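Local coordinates for protein Zgc:56074 (Danio rerio, PDB 3E9D) that probably hydrolyses fructose-2,6-bisphosphate as well as fructose-1,6-bisphosphate, lowering fructose-2,6-bisphosphate levels and so restraining glycolysis in favour of the pentose phosphate pathway, at residues H36-K47 with Q64-N72. Residues are numbered along the deposited sequence; the frame is centred on the assembly and turned at random.
Sequences HQQAAAAGRYLK and QTAEIILGN
Gly43 and Ile69 bring their backbones together, CA to CA, at 3.8 Å, showing how a small residue lets two helices approach closely. Where a side chain of Gly43 would begin lies CB of Asn72, 3.6 Å from Gly43 C. The helical segments 36-45 and 64-71 cross at -40°, with their axes 7.7 Å apart. Ile68 meets the earlier turns of segment 36-45 with both branches. Its CG2, anti to the backbone N, presses on the peptide between Ala39 and Ala40, 3.5 Å from Ala40 N, while CD1 reaches the ring of His36 and the methyl of Ala39. Ile69 runs its CG1 past Ala39 O, and its CG2 meets Leu46 CD1.

No direct hydrogen bond joins the segments; three waters bridge them. One sits in the plane of the His36 ring, bonded to NE2, and accepts from Gln64 NE2, another donates to both Gly43 O and Ile69 O, and the third donates to Asn72 OD1 and accepts from Arg44 NH1. Asn72 is held by its own helix: ND2 donates to Ile68 O at 2.8 Å and nearly straight (166°), from the face of that carbonyl opposite Asn72 N. With an alanine here, Ile68 O would probably lose its side-chain donor and the water on Arg44 NH1 its second anchor, opening a gap beside Ala40.

Farther out, Gln64 OE1 is bonded to Leu31 N, and Thr65 OG1 to Arg61 O and Gly12 N; the Thr65 side chain lies about 4 Å from that of His11, which forms the phosphohistidine intermediate. Ile69 also touches Leu179 on the central strand 177-182. The contact thus joins neighbouring helices on one side of the sheet in the alpha/beta histidine phosphatase fold, helix 60-71 bordering its active site.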
ATOM      1  N   HIS A  36       3.181  16.977  -5.855  1.00 17.63           N
ATOM      2  CA  HIS A  36       1.877  17.613  -5.767  1.00 17.86           C
ATOM      3  C   HIS A  36       1.062  17.315  -7.014  1.00 17.75           C
ATOM      4  O   HIS A  36      -0.125  17.021  -6.923  1.00 17.57           O
ATOM      5  CB  HIS A  36       2.031  19.129  -5.606  1.00 18.02           C
ATOM      6  CG  HIS A  36       2.263  19.551  -4.193  1.00 18.82           C
ATOM      7  ND1 HIS A  36       1.229  19.776  -3.309  1.00 19.62           N
ATOM      8  CD2 HIS A  36       3.408  19.750  -3.498  1.00 18.67           C
ATOM      9  CE1 HIS A  36       1.725  20.128  -2.135  1.00 21.23           C
ATOM     10  NE2 HIS A  36       3.046  20.121  -2.223  1.00 20.69           N
ATOM     11  N   GLN A  37       1.712  17.387  -8.172  1.00 17.71           N
ATOM     12  CA  GLN A  37       1.049  17.075  -9.443  1.00 18.44           C
ATOM     13  C   GLN A  37       0.659  15.615  -9.548  1.00 17.86           C
ATOM     14  O   GLN A  37      -0.434  15.292 -10.027  1.00 17.61           O
ATOM     15  CB  GLN A  37       1.974  17.397 -10.620  1.00 18.45           C
ATOM     16  CG  GLN A  37       2.059  18.832 -10.946  1.00 21.06           C
ATOM     17  CD  GLN A  37       3.121  19.101 -11.974  1.00 23.33           C
ATOM     18  OE1 GLN A  37       2.872  18.984 -13.164  1.00 24.30           O
ATOM     19  NE2 GLN A  37       4.321  19.458 -11.519  1.00 21.89           N
ATOM     20  N   GLN A  38       1.562  14.729  -9.141  1.00 17.24           N
ATOM     21  CA  GLN A  38       1.263  13.301  -9.252  1.00 17.95           C
ATOM     22  C   GLN A  38       0.109  12.930  -8.320  1.00 17.98           C
ATOM     23  O   GLN A  38      -0.760  12.149  -8.701  1.00 17.89           O
ATOM     24  CB  GLN A  38       2.483  12.440  -8.947  1.00 18.33           C
ATOM     25  CG  GLN A  38       3.667  12.649  -9.887  1.00 17.36           C
ATOM     26  CD  GLN A  38       4.891  11.901  -9.376  1.00 17.96           C
ATOM     27  OE1 GLN A  38       5.066  11.728  -8.168  1.00 19.39           O
ATOM     28  NE2 GLN A  38       5.726  11.446 -10.286  1.00 13.86           N
ATOM     29  N   ALA A  39       0.102  13.519  -7.119  1.00 18.29           N
ATOM     30  CA  ALA A  39      -0.943  13.259  -6.110  1.00 18.04           C
ATOM     31  C   ALA A  39      -2.300  13.730  -6.598  1.00 17.94           C
ATOM     32  O   ALA A  39      -3.303  13.047  -6.402  1.00 18.34           O
ATOM     33  CB  ALA A  39      -0.597  13.924  -4.765  1.00 16.72           C
ATOM     34  N   ALA A  40      -2.331  14.904  -7.230  1.00 17.98           N
ATOM     35  CA  ALA A  40      -3.573  15.446  -7.791  1.00 17.46           C
ATOM     36  C   ALA A  40      -4.124  14.565  -8.923  1.00 17.69           C
ATOM     37  O   ALA A  40      -5.347  14.332  -9.013  1.00 17.57           O
ATOM     38  CB  ALA A  40      -3.357  16.891  -8.265  1.00 17.45           C
ATOM     39  N   ALA A  41      -3.219  14.052  -9.755  1.00 16.70           N
ATOM     40  CA  ALA A  41      -3.583  13.149 -10.842  1.00 16.96           C
ATOM     41  C   ALA A  41      -4.134  11.834 -10.299  1.00 16.62           C
ATOM     42  O   ALA A  41      -5.106  11.300 -10.842  1.00 16.52           O
ATOM     43  CB  ALA A  41      -2.366  12.891 -11.797  1.00 16.58           C
ATOM     44  N   ALA A  42      -3.530  11.318  -9.224  1.00 16.45           N
ATOM     45  CA  ALA A  42      -4.064  10.115  -8.576  1.00 16.57           C
ATOM     46  C   ALA A  42      -5.414  10.436  -7.935  1.00 16.52           C
ATOM     47  O   ALA A  42      -6.317   9.610  -7.972  1.00 17.34           O
ATOM     48  CB  ALA A  42      -3.077   9.537  -7.518  1.00 15.67           C
ATOM     49  N   GLY A  43      -5.553  11.628  -7.365  1.00 15.92           N
ATOM     50  CA  GLY A  43      -6.828  12.025  -6.740  1.00 16.51           C
ATOM     51  C   GLY A  43      -7.966  12.127  -7.747  1.00 17.09           C
ATOM     52  O   GLY A  43      -9.086  11.648  -7.495  1.00 17.32           O
ATOM     53  N   ARG A  44      -7.683  12.766  -8.883  1.00 16.59           N
ATOM     54  CA  ARG A  44      -8.615  12.785 -10.025  1.00 16.95           C
ATOM     55  C   ARG A  44      -8.960  11.367 -10.537  1.00 16.96           C
ATOM     56  O   ARG A  44     -10.098  11.074 -10.841  1.00 16.12           O
ATOM     57  CB  ARG A  44      -8.025  13.609 -11.163  1.00 16.49           C
ATOM     58  CG  ARG A  44      -7.999  15.101 -10.860  1.00 16.65           C
ATOM     59  CD  ARG A  44      -7.740  15.921 -12.137  1.00 16.69           C
ATOM     60  NE  ARG A  44      -6.403  15.661 -12.684  1.00 14.29           N
ATOM     61  CZ  ARG A  44      -5.295  16.280 -12.298  1.00 14.37           C
ATOM     62  NH1 ARG A  44      -5.318  17.211 -11.347  1.00 13.69           N
ATOM     63  NH2 ARG A  44      -4.153  15.975 -12.888  1.00 14.64           N
ATOM     64  N   TYR A  45      -7.965  10.492 -10.613  1.00 17.45           N
ATOM     65  CA  TYR A  45      -8.196   9.120 -11.077  1.00 17.65           C
ATOM     66  C   TYR A  45      -9.150   8.347 -10.152  1.00 17.42           C
ATOM     67  O   TYR A  45     -10.023   7.623 -10.626  1.00 17.90           O
ATOM     68  CB  TYR A  45      -6.862   8.410 -11.258  1.00 17.08           C
ATOM     69  CG  TYR A  45      -6.954   6.996 -11.788  1.00 18.34           C
ATOM     70  CD1 TYR A  45      -7.163   6.756 -13.147  1.00 17.34           C
ATOM     71  CD2 TYR A  45      -6.790   5.893 -10.928  1.00 17.57           C
ATOM     72  CE1 TYR A  45      -7.258   5.460 -13.636  1.00 18.86           C
ATOM     73  CE2 TYR A  45      -6.873   4.592 -11.408  1.00 18.44           C
ATOM     74  CZ  TYR A  45      -7.106   4.388 -12.763  1.00 19.67           C
ATOM     75  OH  TYR A  45      -7.159   3.112 -13.254  1.00 19.54           O
ATOM     76  N   LEU A  46      -9.021   8.568  -8.843  1.00 17.49           N
ATOM     77  CA  LEU A  46      -9.802   7.844  -7.844  1.00 17.39           C
ATOM     78  C   LEU A  46     -11.047   8.604  -7.362  1.00 17.66           C
ATOM     79  O   LEU A  46     -11.688   8.176  -6.403  1.00 17.34           O
ATOM     80  CB  LEU A  46      -8.904   7.518  -6.637  1.00 17.51           C
ATOM     81  CG  LEU A  46      -7.634   6.696  -6.895  1.00 16.06           C
ATOM     82  CD1 LEU A  46      -6.706   6.717  -5.645  1.00 15.68           C
ATOM     83  CD2 LEU A  46      -8.007   5.266  -7.370  1.00 16.82           C
ATOM     84  N   LYS A  47     -11.396   9.706  -8.042  1.00 18.03           N
ATOM     85  CA  LYS A  47     -12.382  10.671  -7.534  1.00 18.73           C
ATOM     86  C   LYS A  47     -13.790  10.125  -7.380  1.00 19.13           C
ATOM     87  O   LYS A  47     -14.552  10.634  -6.556  1.00 18.64           O
ATOM     88  CB  LYS A  47     -12.401  11.963  -8.377  1.00 18.18           C
ATOM     89  CG  LYS A  47     -13.086  11.859  -9.742  1.00 19.99           C
ATOM     90  CD  LYS A  47     -13.106  13.251 -10.399  1.00 21.29           C
ATOM     91  CE  LYS A  47     -13.690  13.304 -11.806  1.00 23.51           C
ATOM     92  NZ  LYS A  47     -14.268  12.057 -12.330  1.00 25.36           N
ATOM     93  N   GLN A  64       0.491  14.227   2.983  1.00 17.19           N
ATOM     94  CA  GLN A  64       0.149  15.190   1.916  1.00 17.77           C
ATOM     95  C   GLN A  64      -0.520  14.537   0.705  1.00 17.43           C
ATOM     96  O   GLN A  64      -1.451  15.089   0.130  1.00 17.90           O
ATOM     97  CB  GLN A  64       1.396  15.911   1.445  1.00 17.51           C
ATOM     98  CG  GLN A  64       1.978  16.869   2.439  1.00 19.63           C
ATOM     99  CD  GLN A  64       3.220  17.512   1.880  1.00 22.39           C
ATOM    100  OE1 GLN A  64       4.266  16.875   1.764  1.00 22.41           O
ATOM    101  NE2 GLN A  64       3.103  18.782   1.498  1.00 22.39           N
ATOM    102  N   THR A  65      -0.025  13.361   0.323  1.00 16.98           N
ATOM    103  CA  THR A  65      -0.575  12.615  -0.794  1.00 16.61           C
ATOM    104  C   THR A  65      -1.997  12.180  -0.478  1.00 17.11           C
ATOM    105  O   THR A  65      -2.917  12.378  -1.290  1.00 15.72           O
ATOM    106  CB  THR A  65       0.314  11.396  -1.137  1.00 16.63           C
ATOM    107  OG1 THR A  65       1.616  11.870  -1.490  1.00 16.87           O
ATOM    108  CG2 THR A  65      -0.278  10.567  -2.317  1.00 14.77           C
ATOM    109  N   ALA A  66      -2.189  11.640   0.728  1.00 17.27           N
ATOM    110  CA  ALA A  66      -3.527  11.238   1.159  1.00 17.72           C
ATOM    111  C   ALA A  66      -4.482  12.435   1.193  1.00 17.70           C
ATOM    112  O   ALA A  66      -5.649  12.319   0.781  1.00 17.90           O
ATOM    113  CB  ALA A  66      -3.471  10.552   2.512  1.00 17.11           C
ATOM    114  N   GLU A  67      -3.993  13.582   1.675  1.00 17.57           N
ATOM    115  CA  GLU A  67      -4.838  14.769   1.785  1.00 18.77           C
ATOM    116  C   GLU A  67      -5.289  15.240   0.390  1.00 18.02           C
ATOM    117  O   GLU A  67      -6.428  15.651   0.195  1.00 17.58           O
ATOM    118  CB  GLU A  67      -4.115  15.909   2.497  1.00 19.13           C
ATOM    119  CG  GLU A  67      -3.939  15.695   3.991  1.00 23.48           C
ATOM    120  CD  GLU A  67      -3.055  16.761   4.627  1.00 29.41           C
ATOM    121  OE1 GLU A  67      -2.137  17.280   3.941  1.00 30.79           O
ATOM    122  OE2 GLU A  67      -3.264  17.062   5.823  1.00 31.22           O
ATOM    123  N   ILE A  68      -4.371  15.186  -0.563  1.00 17.98           N
ATOM    124  CA  ILE A  68      -4.666  15.625  -1.928  1.00 17.54           C
ATOM    125  C   ILE A  68      -5.614  14.649  -2.612  1.00 17.21           C
ATOM    126  O   ILE A  68      -6.515  15.055  -3.342  1.00 17.63           O
ATOM    127  CB  ILE A  68      -3.375  15.847  -2.732  1.00 17.40           C
ATOM    128  CG1 ILE A  68      -2.685  17.123  -2.222  1.00 18.62           C
ATOM    129  CG2 ILE A  68      -3.670  16.010  -4.240  1.00 17.25           C
ATOM    130  CD1 ILE A  68      -1.179  17.147  -2.480  1.00 18.22           C
ATOM    131  N   ILE A  69      -5.431  13.361  -2.365  1.00 16.56           N
ATOM    132  CA  ILE A  69      -6.324  12.375  -2.940  1.00 17.39           C
ATOM    133  C   ILE A  69      -7.755  12.568  -2.410  1.00 17.40           C
ATOM    134  O   ILE A  69      -8.718  12.562  -3.181  1.00 17.42           O
ATOM    135  CB  ILE A  69      -5.791  10.938  -2.709  1.00 17.70           C
ATOM    136  CG1 ILE A  69      -4.571  10.690  -3.638  1.00 17.24           C
ATOM    137  CG2 ILE A  69      -6.886   9.916  -2.946  1.00 16.48           C
ATOM    138  CD1 ILE A  69      -3.752   9.448  -3.277  1.00 19.76           C
ATOM    139  N   LEU A  70      -7.881  12.774  -1.107  1.00 17.72           N
ATOM    140  CA  LEU A  70      -9.207  12.946  -0.506  1.00 18.66           C
ATOM    141  C   LEU A  70      -9.826  14.296  -0.895  1.00 18.32           C
ATOM    142  O   LEU A  70     -11.000  14.362  -1.148  1.00 18.38           O
ATOM    143  CB  LEU A  70      -9.156  12.787   1.007  1.00 18.68           C
ATOM    144  CG  LEU A  70      -8.990  11.340   1.495  1.00 21.64           C
ATOM    145  CD1 LEU A  70      -8.695  11.377   2.988  1.00 21.53           C
ATOM    146  CD2 LEU A  70     -10.238  10.500   1.209  1.00 23.07           C
ATOM    147  N   GLY A  71      -9.016  15.348  -0.981  1.00 18.57           N
ATOM    148  CA  GLY A  71      -9.525  16.649  -1.443  1.00 18.52           C
ATOM    149  C   GLY A  71     -10.125  16.600  -2.834  1.00 18.18           C
ATOM    150  O   GLY A  71     -11.079  17.316  -3.134  1.00 17.06           O
ATOM    151  N   ASN A  72      -9.555  15.751  -3.690  1.00 18.41           N
ATOM    152  CA  ASN A  72     -10.058  15.555  -5.055  1.00 18.06           C
ATOM    153  C   ASN A  72     -11.230  14.573  -5.171  1.00 18.59           C
ATOM    154  O   ASN A  72     -11.849  14.444  -6.235  1.00 17.72           O
ATOM    155  CB  ASN A  72      -8.911  15.091  -5.940  1.00 18.59           C
ATOM    156  CG  ASN A  72      -8.060  16.238  -6.413  1.00 18.12           C
ATOM    157  OD1 ASN A  72      -8.411  16.930  -7.366  1.00 19.44           O
ATOM    158  ND2 ASN A  72      -6.938  16.459  -5.744  1.00 18.94           N
TER
HETATM  159  O   HOH W   1       5.201  20.156  -0.283  1.00 18.31           O
HETATM  160  O   HOH W   2      -9.881  10.799  -5.046  1.00 16.35           O
HETATM  161  O   HOH W   3      -7.302  18.137  -9.463  1.00 14.81           O